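Local coordinates for protein lipoxygenase (PDB 5EK8) that probably adds molecular oxygen to polyunsaturated fatty acids as a non-heme iron 9R-lipoxygenase, at residues R245-N259 / K343-E355. Sequence-based numbering, arbitrary orientation.
Sequences RSDEYFVLRVLNGMN and KRIFRTAALFDGE
Lys-343 lies across Phe-250, its CG over one ring face, 3.9 Å from the centroid, in a CH-pi contact, while Val-254 CG2, from the helix of Phe-250, sits over the opposite face. The lysine chain bends at chi3 (-63°) and brings NZ to the start of helix 247-256, where it forms a salt bridge with Asp-247 OD2 (2.7 Å) and a hydrogen bond to Arg-245 O (3.0 Å). Trp-339 NE1 also donates to that carboxylate oxygen. Phe-346 CD2 meets Phe-250 CZ at 3.5 Å with the ring planes inclined at 61°, and Phe-346 CE2 touches Val-254 CG2. Beyond the helix end, Asn-259 turns its amide to helix 337-377: ND2 gives one hydrogen bond to Ala-350 O (2.9 Å), already the acceptor of Gly-354 N, and another to Asp-353 OD1 (2.9 Å) through the anti lone pair, with amide and carboxylate nearly coplanar. Met-258 CE touches Leu-351 CD1 and lies 3.7 Å from Gly-354 CA, where the helix presents only backbone. Helix 337-377 runs on to iron ligand His-359, whose ND1 is hydrogen-bonded to Glu-355 OE2. With both ND2 hydrogens engaged, the amide is fixed in rotation; its two bonds anchor the chain just after helix 247-256, as the lysine bridge joins that helix's N-terminal end to helix 337-377, with the phenylalanine pair between.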
loop_
_atom_site.group_PDB
_atom_site.type_symbol
_atom_site.label_atom_id
_atom_site.label_comp_id
_atom_site.label_asym_id
_atom_site.label_seq_id
_atom_site.Cartn_x
_atom_site.Cartn_y
_atom_site.Cartn_z
ATOM N N ARG A 245 -6.471 -29.469 -4.446
ATOM C CA ARG A 245 -5.152 -30.105 -4.421
ATOM C C ARG A 245 -4.746 -30.627 -5.809
ATOM O O ARG A 245 -3.632 -31.117 -5.993
ATOM C CB ARG A 245 -5.112 -31.253 -3.406
ATOM C CG ARG A 245 -5.707 -30.937 -2.043
ATOM C CD ARG A 245 -4.999 -29.808 -1.317
ATOM N NE ARG A 245 -5.957 -28.799 -0.861
ATOM C CZ ARG A 245 -6.367 -28.640 0.398
ATOM N NH1 ARG A 245 -5.903 -29.420 1.360
ATOM N NH2 ARG A 245 -7.243 -27.690 0.696
ATOM N N SER A 246 -5.644 -30.498 -6.785
ATOM C CA SER A 246 -5.406 -31.014 -8.136
ATOM C C SER A 246 -4.433 -30.155 -8.947
ATOM O O SER A 246 -4.147 -29.019 -8.583
ATOM C CB SER A 246 -6.727 -31.134 -8.894
ATOM O OG SER A 246 -7.292 -29.856 -9.121
ATOM N N ASP A 247 -3.934 -30.710 -10.050
ATOM C CA ASP A 247 -2.986 -30.014 -10.919
ATOM C C ASP A 247 -3.612 -28.821 -11.641
ATOM O O ASP A 247 -2.972 -27.773 -11.803
ATOM C CB ASP A 247 -2.394 -30.979 -11.951
ATOM C CG ASP A 247 -1.467 -32.005 -11.327
ATOM O OD1 ASP A 247 -1.072 -32.961 -12.033
ATOM O OD2 ASP A 247 -1.143 -31.861 -10.128
ATOM N N GLU A 248 -4.854 -28.994 -12.081
ATOM C CA GLU A 248 -5.587 -27.946 -12.783
ATOM C C GLU A 248 -5.674 -26.690 -11.922
ATOM O O GLU A 248 -5.440 -25.567 -12.389
ATOM C CB GLU A 248 -6.995 -28.429 -13.154
ATOM C CG GLU A 248 -7.042 -29.651 -14.080
ATOM C CD GLU A 248 -6.691 -30.953 -13.373
ATOM O OE1 GLU A 248 -6.654 -30.968 -12.125
ATOM O OE2 GLU A 248 -6.445 -31.959 -14.065
ATOM N N TYR A 249 -5.995 -26.900 -10.651
ATOM C CA TYR A 249 -6.148 -25.803 -9.710
ATOM C C TYR A 249 -4.794 -25.203 -9.354
ATOM O O TYR A 249 -4.677 -23.991 -9.167
ATOM C CB TYR A 249 -6.876 -26.271 -8.446
ATOM C CG TYR A 249 -7.309 -25.123 -7.569
ATOM C CD1 TYR A 249 -8.358 -24.295 -7.951
ATOM C CD2 TYR A 249 -6.660 -24.854 -6.370
ATOM C CE1 TYR A 249 -8.750 -23.231 -7.165
ATOM C CE2 TYR A 249 -7.044 -23.796 -5.575
ATOM C CZ TYR A 249 -8.090 -22.984 -5.975
ATOM O OH TYR A 249 -8.477 -21.927 -5.180
ATOM N N PHE A 250 -3.779 -26.060 -9.262
ATOM C CA PHE A 250 -2.410 -25.621 -9.011
ATOM C C PHE A 250 -1.975 -24.615 -10.069
ATOM O O PHE A 250 -1.472 -23.531 -9.750
ATOM C CB PHE A 250 -1.460 -26.819 -8.989
ATOM C CG PHE A 250 -0.018 -26.454 -8.771
ATOM C CD1 PHE A 250 0.876 -26.443 -9.830
ATOM C CD2 PHE A 250 0.445 -26.131 -7.505
ATOM C CE1 PHE A 250 2.207 -26.118 -9.630
ATOM C CE2 PHE A 250 1.777 -25.803 -7.300
ATOM C CZ PHE A 250 2.658 -25.796 -8.363
ATOM N N VAL A 251 -2.195 -24.982 -11.328
ATOM C CA VAL A 251 -1.865 -24.118 -12.456
ATOM C C VAL A 251 -2.692 -22.839 -12.433
ATOM O O VAL A 251 -2.153 -21.734 -12.579
ATOM C CB VAL A 251 -2.086 -24.846 -13.796
ATOM C CG1 VAL A 251 -2.033 -23.864 -14.956
ATOM C CG2 VAL A 251 -1.059 -25.948 -13.965
ATOM N N LEU A 252 -3.999 -22.994 -12.244
ATOM C CA LEU A 252 -4.895 -21.843 -12.193
ATOM C C LEU A 252 -4.456 -20.815 -11.150
ATOM O O LEU A 252 -4.508 -19.614 -11.402
ATOM C CB LEU A 252 -6.329 -22.289 -11.910
ATOM C CG LEU A 252 -7.088 -22.821 -13.122
ATOM C CD1 LEU A 252 -8.475 -23.256 -12.722
ATOM C CD2 LEU A 252 -7.146 -21.768 -14.223
ATOM N N ARG A 253 -4.010 -21.284 -9.989
ATOM C CA ARG A 253 -3.633 -20.370 -8.914
ATOM C C ARG A 253 -2.222 -19.837 -9.101
ATOM O O ARG A 253 -1.889 -18.759 -8.608
ATOM C CB ARG A 253 -3.766 -21.049 -7.552
ATOM C CG ARG A 253 -5.194 -21.447 -7.217
ATOM C CD ARG A 253 -6.191 -20.354 -7.594
ATOM N NE ARG A 253 -6.162 -19.230 -6.662
ATOM C CZ ARG A 253 -6.907 -18.134 -6.786
ATOM N NH1 ARG A 253 -6.820 -17.162 -5.887
ATOM N NH2 ARG A 253 -7.736 -18.009 -7.811
ATOM N N VAL A 254 -1.389 -20.591 -9.810
ATOM C CA VAL A 254 -0.089 -20.070 -10.203
ATOM C C VAL A 254 -0.297 -18.869 -11.122
ATOM O O VAL A 254 0.377 -17.843 -10.996
ATOM C CB VAL A 254 0.769 -21.139 -10.906
ATOM C CG1 VAL A 254 1.865 -20.492 -11.742
ATOM C CG2 VAL A 254 1.369 -22.089 -9.880
ATOM N N LEU A 255 -1.264 -19.000 -12.027
ATOM C CA LEU A 255 -1.565 -17.949 -12.998
ATOM C C LEU A 255 -2.279 -16.740 -12.401
ATOM O O LEU A 255 -1.887 -15.595 -12.636
ATOM C CB LEU A 255 -2.419 -18.508 -14.137
ATOM C CG LEU A 255 -1.706 -19.298 -15.232
ATOM C CD1 LEU A 255 -2.726 -19.810 -16.237
ATOM C CD2 LEU A 255 -0.634 -18.449 -15.917
ATOM N N ASN A 256 -3.327 -16.996 -11.630
ATOM C CA ASN A 256 -4.258 -15.937 -11.264
ATOM C C ASN A 256 -4.435 -15.734 -9.767
ATOM O O ASN A 256 -5.224 -14.889 -9.346
ATOM C CB ASN A 256 -5.612 -16.219 -11.901
ATOM C CG ASN A 256 -5.501 -16.507 -13.384
ATOM O OD1 ASN A 256 -4.975 -15.695 -14.146
ATOM N ND2 ASN A 256 -5.975 -17.678 -13.798
ATOM N N GLY A 257 -3.683 -16.490 -8.972
ATOM C CA GLY A 257 -3.794 -16.433 -7.525
ATOM C C GLY A 257 -3.279 -15.148 -6.901
ATOM O O GLY A 257 -2.965 -14.187 -7.605
ATOM N N MET A 258 -3.204 -15.145 -5.568
ATOM C CA MET A 258 -2.729 -14.000 -4.788
ATOM C C MET A 258 -1.389 -13.511 -5.305
ATOM O O MET A 258 -1.162 -12.310 -5.453
ATOM C CB MET A 258 -2.611 -14.371 -3.308
ATOM C CG MET A 258 -2.312 -13.201 -2.394
ATOM S SD MET A 258 -1.316 -13.668 -0.967
ATOM C CE MET A 258 0.200 -14.183 -1.773
ATOM N N ASN A 259 -0.504 -14.468 -5.564
ATOM C CA ASN A 259 0.748 -14.218 -6.261
ATOM C C ASN A 259 0.604 -14.691 -7.696
ATOM O O ASN A 259 0.841 -15.860 -7.994
ATOM C CB ASN A 259 1.911 -14.940 -5.573
ATOM C CG ASN A 259 3.279 -14.479 -6.070
ATOM O OD1 ASN A 259 3.404 -13.870 -7.132
ATOM N ND2 ASN A 259 4.313 -14.774 -5.292
ATOM N N LYS A 343 3.855 -29.725 -4.403
ATOM C CA LYS A 343 2.936 -28.658 -4.796
ATOM C C LYS A 343 2.609 -27.743 -3.617
ATOM O O LYS A 343 2.518 -26.518 -3.768
ATOM C CB LYS A 343 1.651 -29.242 -5.388
ATOM C CG LYS A 343 1.752 -29.578 -6.866
ATOM C CD LYS A 343 0.433 -30.098 -7.413
ATOM C CE LYS A 343 0.030 -31.403 -6.744
ATOM N NZ LYS A 343 -1.121 -32.058 -7.430
ATOM N N ARG A 344 2.446 -28.334 -2.439
ATOM C CA ARG A 344 2.189 -27.526 -1.251
ATOM C C ARG A 344 3.392 -26.635 -0.905
ATOM O O ARG A 344 3.231 -25.446 -0.587
ATOM C CB ARG A 344 1.833 -28.418 -0.063
ATOM C CG ARG A 344 1.492 -27.647 1.203
ATOM C CD ARG A 344 1.155 -28.602 2.322
ATOM N NE ARG A 344 1.045 -27.941 3.617
ATOM C CZ ARG A 344 1.130 -28.585 4.777
ATOM N NH1 ARG A 344 1.338 -29.896 4.789
ATOM N NH2 ARG A 344 1.017 -27.922 5.920
ATOM N N ILE A 345 4.593 -27.214 -0.965
ATOM C CA ILE A 345 5.820 -26.464 -0.691
ATOM C C ILE A 345 5.958 -25.263 -1.634
ATOM O O ILE A 345 6.220 -24.131 -1.193
ATOM C CB ILE A 345 7.070 -27.357 -0.814
ATOM C CG1 ILE A 345 7.116 -28.360 0.341
ATOM C CG2 ILE A 345 8.329 -26.509 -0.798
ATOM C CD1 ILE A 345 8.372 -29.193 0.380
ATOM N N PHE A 346 5.765 -25.513 -2.928
ATOM C CA PHE A 346 5.731 -24.432 -3.900
ATOM C C PHE A 346 4.718 -23.376 -3.496
ATOM O O PHE A 346 5.021 -22.183 -3.525
ATOM C CB PHE A 346 5.391 -24.944 -5.297
ATOM C CG PHE A 346 5.400 -23.867 -6.346
ATOM C CD1 PHE A 346 6.575 -23.533 -6.999
ATOM C CD2 PHE A 346 4.243 -23.180 -6.669
ATOM C CE1 PHE A 346 6.593 -22.535 -7.958
ATOM C CE2 PHE A 346 4.256 -22.183 -7.626
ATOM C CZ PHE A 346 5.430 -21.863 -8.275
ATOM N N ARG A 347 3.515 -23.818 -3.126
ATOM C CA ARG A 347 2.456 -22.893 -2.723
ATOM C C ARG A 347 2.893 -21.969 -1.591
ATOM O O ARG A 347 2.580 -20.778 -1.593
ATOM C CB ARG A 347 1.203 -23.656 -2.295
ATOM C CG ARG A 347 0.260 -23.981 -3.425
ATOM C CD ARG A 347 -1.108 -24.337 -2.879
ATOM N NE ARG A 347 -1.094 -25.543 -2.051
ATOM C CZ ARG A 347 -1.189 -26.778 -2.533
ATOM N NH1 ARG A 347 -1.302 -26.974 -3.842
ATOM N NH2 ARG A 347 -1.166 -27.817 -1.710
ATOM N N THR A 348 3.616 -22.524 -0.626
ATOM C CA THR A 348 4.046 -21.748 0.530
ATOM C C THR A 348 5.140 -20.754 0.151
ATOM O O THR A 348 5.136 -19.601 0.608
ATOM C CB THR A 348 4.558 -22.654 1.657
ATOM O OG1 THR A 348 5.614 -23.484 1.155
ATOM C CG2 THR A 348 3.434 -23.531 2.185
ATOM N N ALA A 349 6.079 -21.194 -0.681
ATOM C CA ALA A 349 7.104 -20.270 -1.163
ATOM C C ALA A 349 6.443 -19.125 -1.932
ATOM O O ALA A 349 6.837 -17.960 -1.808
ATOM C CB ALA A 349 8.125 -20.989 -2.032
ATOM N N ALA A 350 5.411 -19.465 -2.697
ATOM C CA ALA A 350 4.696 -18.487 -3.507
ATOM C C ALA A 350 3.873 -17.547 -2.639
ATOM O O ALA A 350 3.639 -16.399 -3.012
ATOM C CB ALA A 350 3.808 -19.186 -4.520
ATOM N N LEU A 351 3.438 -18.029 -1.480
ATOM C CA LEU A 351 2.611 -17.213 -0.601
ATOM C C LEU A 351 3.480 -16.226 0.166
ATOM O O LEU A 351 3.141 -15.048 0.280
ATOM C CB LEU A 351 1.806 -18.074 0.376
ATOM C CG LEU A 351 0.768 -17.293 1.190
ATOM C CD1 LEU A 351 -0.466 -17.050 0.359
ATOM C CD2 LEU A 351 0.404 -18.010 2.481
ATOM N N PHE A 352 4.602 -16.705 0.696
ATOM C CA PHE A 352 5.518 -15.808 1.388
ATOM C C PHE A 352 6.096 -14.773 0.422
ATOM O O PHE A 352 6.139 -13.577 0.739
ATOM C CB PHE A 352 6.648 -16.576 2.070
ATOM C CG PHE A 352 7.686 -15.682 2.689
ATOM C CD1 PHE A 352 7.361 -14.869 3.765
ATOM C CD2 PHE A 352 8.977 -15.640 2.186
ATOM C CE1 PHE A 352 8.307 -14.037 4.335
ATOM C CE2 PHE A 352 9.929 -14.811 2.751
ATOM C CZ PHE A 352 9.592 -14.008 3.830
ATOM N N ASP A 353 6.528 -15.224 -0.755
ATOM C CA ASP A 353 7.024 -14.303 -1.771
ATOM C C ASP A 353 5.943 -13.302 -2.152
ATOM O O ASP A 353 6.208 -12.111 -2.321
ATOM C CB ASP A 353 7.490 -15.057 -3.015
ATOM C CG ASP A 353 7.911 -14.127 -4.133
ATOM O OD1 ASP A 353 7.124 -13.917 -5.076
ATOM O OD2 ASP A 353 9.029 -13.589 -4.062
ATOM N N GLY A 354 4.719 -13.807 -2.285
ATOM C CA GLY A 354 3.582 -12.985 -2.644
ATOM C C GLY A 354 3.306 -11.900 -1.628
ATOM O O GLY A 354 2.993 -10.773 -1.993
ATOM N N GLU A 355 3.423 -12.230 -0.347
ATOM C CA GLU A 355 3.183 -11.239 0.693
ATOM C C GLU A 355 4.312 -10.224 0.790
ATOM O O GLU A 355 4.058 -9.027 0.891
ATOM C CB GLU A 355 2.973 -11.910 2.053
ATOM C CG GLU A 355 1.635 -12.611 2.205
ATOM C CD GLU A 355 0.459 -11.650 2.335
ATOM O OE1 GLU A 355 -0.533 -12.026 2.998
ATOM O OE2 GLU A 355 0.519 -10.528 1.780
#